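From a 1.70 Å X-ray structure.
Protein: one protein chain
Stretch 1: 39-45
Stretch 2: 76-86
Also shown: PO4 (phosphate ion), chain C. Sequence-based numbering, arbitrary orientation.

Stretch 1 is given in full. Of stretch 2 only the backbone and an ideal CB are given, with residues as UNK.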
# COMPACT_ATOMS: atom_id res chain seq x y z
N GLU A 39 -12.54 -5.74 7.45
CA GLU A 39 -11.25 -5.61 8.14
C GLU A 39 -10.03 -5.85 7.25
O GLU A 39 -9.06 -5.08 7.32
CB GLU A 39 -11.20 -6.47 9.42
CG GLU A 39 -10.15 -5.93 10.39
CD GLU A 39 -10.16 -6.56 11.78
OE1 GLU A 39 -10.96 -7.48 12.05
OE2 GLU A 39 -9.32 -6.13 12.61
N LEU A 40 -10.06 -6.88 6.41
CA LEU A 40 -8.92 -7.17 5.53
C LEU A 40 -8.71 -6.13 4.43
O LEU A 40 -7.58 -5.78 4.11
CB LEU A 40 -9.04 -8.56 4.91
CG LEU A 40 -9.00 -9.70 5.92
CD1 LEU A 40 -9.22 -11.04 5.22
CD2 LEU A 40 -7.68 -9.71 6.67
N SER A 41 -9.79 -5.63 3.85
CA SER A 41 -9.63 -4.67 2.76
C SER A 41 -9.04 -3.36 3.29
O SER A 41 -8.21 -2.74 2.63
CB SER A 41 -10.92 -4.47 1.98
OG SER A 41 -11.96 -4.01 2.80
N SER A 42 -9.45 -2.96 4.50
CA SER A 42 -8.87 -1.82 5.20
C SER A 42 -7.41 -2.04 5.55
O SER A 42 -6.54 -1.21 5.27
CB SER A 42 -9.61 -1.57 6.51
OG SER A 42 -10.95 -1.20 6.29
N LEU A 43 -7.15 -3.18 6.18
CA LEU A 43 -5.80 -3.51 6.61
C LEU A 43 -4.80 -3.52 5.46
O LEU A 43 -3.71 -3.01 5.61
CB LEU A 43 -5.79 -4.86 7.29
CG LEU A 43 -4.42 -5.26 7.79
CD1 LEU A 43 -4.07 -4.44 9.04
CD2 LEU A 43 -4.37 -6.74 8.06
N LEU A 44 -5.19 -4.10 4.33
CA LEU A 44 -4.28 -4.32 3.21
C LEU A 44 -4.38 -3.25 2.13
O LEU A 44 -3.62 -3.28 1.16
CB LEU A 44 -4.54 -5.69 2.60
CG LEU A 44 -4.48 -6.78 3.67
CD1 LEU A 44 -4.82 -8.10 3.07
CD2 LEU A 44 -3.10 -6.83 4.39
N SER A 45 -5.30 -2.31 2.34
CA SER A 45 -5.55 -1.19 1.43
C SER A 45 -5.80 -1.73 0.03
O SER A 45 -5.27 -1.25 -0.94
CB SER A 45 -4.39 -0.20 1.49
OG SER A 45 -4.29 0.33 2.81
N UNK A 76 1.37 -13.39 -2.02
CA UNK A 76 2.38 -13.18 -1.01
C UNK A 76 2.44 -11.71 -0.59
O UNK A 76 2.29 -10.78 -1.39
CB UNK A 76 3.74 -13.65 -1.52
N UNK A 77 2.58 -11.51 0.71
CA UNK A 77 3.03 -10.26 1.28
C UNK A 77 4.17 -10.61 2.25
O UNK A 77 4.38 -11.79 2.61
CB UNK A 77 1.89 -9.51 1.98
N UNK A 78 4.92 -9.60 2.68
CA UNK A 78 6.05 -9.82 3.58
C UNK A 78 5.58 -10.49 4.88
O UNK A 78 4.43 -10.37 5.26
CB UNK A 78 6.75 -8.50 3.89
N UNK A 79 6.49 -11.19 5.55
CA UNK A 79 6.16 -11.90 6.79
C UNK A 79 5.36 -11.11 7.79
O UNK A 79 4.44 -11.63 8.40
CB UNK A 79 7.45 -12.37 7.47
N UNK A 80 5.73 -9.85 8.02
CA UNK A 80 5.06 -9.05 9.03
C UNK A 80 3.59 -8.81 8.67
O UNK A 80 2.74 -8.84 9.53
CB UNK A 80 5.79 -7.71 9.21
N UNK A 81 3.31 -8.56 7.40
CA UNK A 81 1.93 -8.38 6.96
C UNK A 81 1.12 -9.67 7.07
O UNK A 81 -0.02 -9.68 7.54
CB UNK A 81 1.90 -7.87 5.52
N UNK A 82 1.74 -10.75 6.62
CA UNK A 82 1.16 -12.08 6.72
C UNK A 82 0.79 -12.38 8.17
O UNK A 82 -0.29 -12.85 8.47
CB UNK A 82 2.13 -13.13 6.18
N UNK A 83 1.68 -12.07 9.09
CA UNK A 83 1.40 -12.27 10.50
C UNK A 83 0.18 -11.49 10.99
O UNK A 83 -0.59 -11.99 11.80
CB UNK A 83 2.63 -11.87 11.32
N UNK A 84 0.02 -10.24 10.53
CA UNK A 84 -1.13 -9.42 10.91
C UNK A 84 -2.44 -9.98 10.37
O UNK A 84 -3.47 -9.96 11.05
CB UNK A 84 -0.94 -7.99 10.41
N UNK A 85 -2.39 -10.49 9.15
CA UNK A 85 -3.58 -11.08 8.55
C UNK A 85 -4.02 -12.28 9.31
O UNK A 85 -5.21 -12.47 9.54
CB UNK A 85 -3.33 -11.45 7.09
N UNK A 86 -3.07 -13.13 9.66
CA UNK A 86 -3.36 -14.30 10.45
C UNK A 86 -4.01 -13.87 11.76
O UNK A 86 -4.95 -14.50 12.22
CB UNK A 86 -2.09 -15.11 10.70
P PO4 C . 4.72 -6.52 0.98
O1 PO4 C . 5.30 -7.68 0.21
O2 PO4 C . 3.91 -6.96 2.16
O3 PO4 C . 5.86 -5.66 1.48
O4 PO4 C . 3.81 -5.73 0.06

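Stretch 1 is a helical segment offering Leu40, Leu43 and Leu44 to a second helix, 79-86, which runs nearly antiparallel to it at 158°, the axes 11.1 Å apart at closest approach.

Position 76 has phi 106° and psi 138°. Positive phi by itself favours glycine, and Gly76 is found.

At position 77 the backbone is extended and CA-to-CB points toward stretch 1, yet no atom there lies within 5.5 Å of the ideal CB. A long side chain could cross the gap; the carbonyl oxygen of Leu44 and the nearby phosphate favour a donor, so lysine or arginine would suit. The residue is Arg77. Its NE donates to PO4 O2 at 2.9 Å, while its NH1 comes within 3.7 Å of Leu44 O, too far for a hydrogen bond; both oxygens lie at the edge of the guanidinium.

Position 78 immediately precedes the helix, an N-cap site where Ser, Thr, Asp or Asn are common. Its backbone N faces the phosphate, whatever the side chain. Glu78 donates from N to PO4 O2 at 2.9 Å, and its OE2 lies 2.5 Å from PO4 O3.

Positions 79 and 80 begin the helix out of reach of stretch 1, so polar residues are natural. They are Gln79 and Gln80.

At position 81 CA-to-CB points sideways, with the ideal CB 5.2 Å from Leu44 CD2. Ala would be tolerated, but a Val or Thr methyl could reach Leu44 CD2. Thr81 places its CG2 3.7 Å from Leu44 CD2, while its OG1 lies 3.6 Å from PO4 O2.

Position 82 points away and position 83 is out of reach; stretch 1 demands nothing of either. Gln82 occupies the first. Asp83 accepts through OD1 from Gln79 NE2 at 2.9 Å, linking side chains one helical turn apart.

Position 84 points toward stretch 1, its ideal CB 4.3 Å from Leu43 CD2. Leucine, methionine or a long polar chain with an aliphatic stem would serve. Gln84 bends with chi1 -86° and an off-well chi2 of -97°, bringing OE1 to 3.8 Å from Leu43 CD1, a contact without a hydrogen bond.

Position 85 sees all three leucines: its ideal CB is 4.7 Å from Leu40 CD2, 4.9 Å from Leu43 CD2 and 5.4 Å from Leu44 CD2. Leu, Ile or Met would fit this apolar setting. Ile85 spreads across it, with CG2 4.0 Å from Leu40 CD2, CG1 4.1 Å from Leu43 CD2 and CD1 3.8 Å from Leu44 CD2.

Position 86 points away, leaving the choice wide; it is Ala86.

Stretch 2 76-86: GREQQTQDQIA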
# COMPACT_ATOMS: atom_id res chain seq x y z
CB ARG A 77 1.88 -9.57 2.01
CG ARG A 77 0.73 -9.12 1.10
CD ARG A 77 1.02 -7.85 0.32
NE ARG A 77 1.16 -6.70 1.22
CZ ARG A 77 0.23 -5.80 1.49
NH1 ARG A 77 -0.96 -5.84 0.94
NH2 ARG A 77 0.51 -4.82 2.33
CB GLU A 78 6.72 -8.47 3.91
CG GLU A 78 5.86 -7.60 4.85
CD GLU A 78 6.36 -6.17 4.97
OE1 GLU A 78 6.68 -5.71 6.10
OE2 GLU A 78 6.45 -5.48 3.93
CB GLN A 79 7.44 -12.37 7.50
CG GLN A 79 7.16 -13.31 8.68
CD GLN A 79 6.71 -14.70 8.23
OE1 GLN A 79 7.24 -15.25 7.27
NE2 GLN A 79 5.73 -15.24 8.91
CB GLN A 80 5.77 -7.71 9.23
CG GLN A 80 5.17 -6.93 10.38
CD GLN A 80 5.04 -7.80 11.61
OE1 GLN A 80 6.02 -8.44 12.02
NE2 GLN A 80 3.83 -7.84 12.21
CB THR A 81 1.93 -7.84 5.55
OG1 THR A 81 2.66 -6.60 5.55
CG2 THR A 81 0.53 -7.46 5.06
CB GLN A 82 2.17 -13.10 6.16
CG GLN A 82 1.74 -14.56 6.22
CD GLN A 82 2.80 -15.48 5.64
OE1 GLN A 82 2.93 -15.60 4.42
NE2 GLN A 82 3.59 -16.10 6.52
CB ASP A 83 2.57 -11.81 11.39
CG ASP A 83 3.85 -12.60 11.19
OD1 ASP A 83 3.89 -13.71 10.59
OD2 ASP A 83 4.92 -12.15 11.66
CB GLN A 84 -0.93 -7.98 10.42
CG GLN A 84 -0.15 -7.13 11.40
CD GLN A 84 -1.07 -6.31 12.26
OE1 GLN A 84 -1.64 -5.30 11.81
NE2 GLN A 84 -1.28 -6.77 13.49
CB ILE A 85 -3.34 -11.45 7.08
CG1 ILE A 85 -3.09 -10.21 6.24
CG2 ILE A 85 -4.56 -12.21 6.53
CD1 ILE A 85 -2.43 -10.52 4.93
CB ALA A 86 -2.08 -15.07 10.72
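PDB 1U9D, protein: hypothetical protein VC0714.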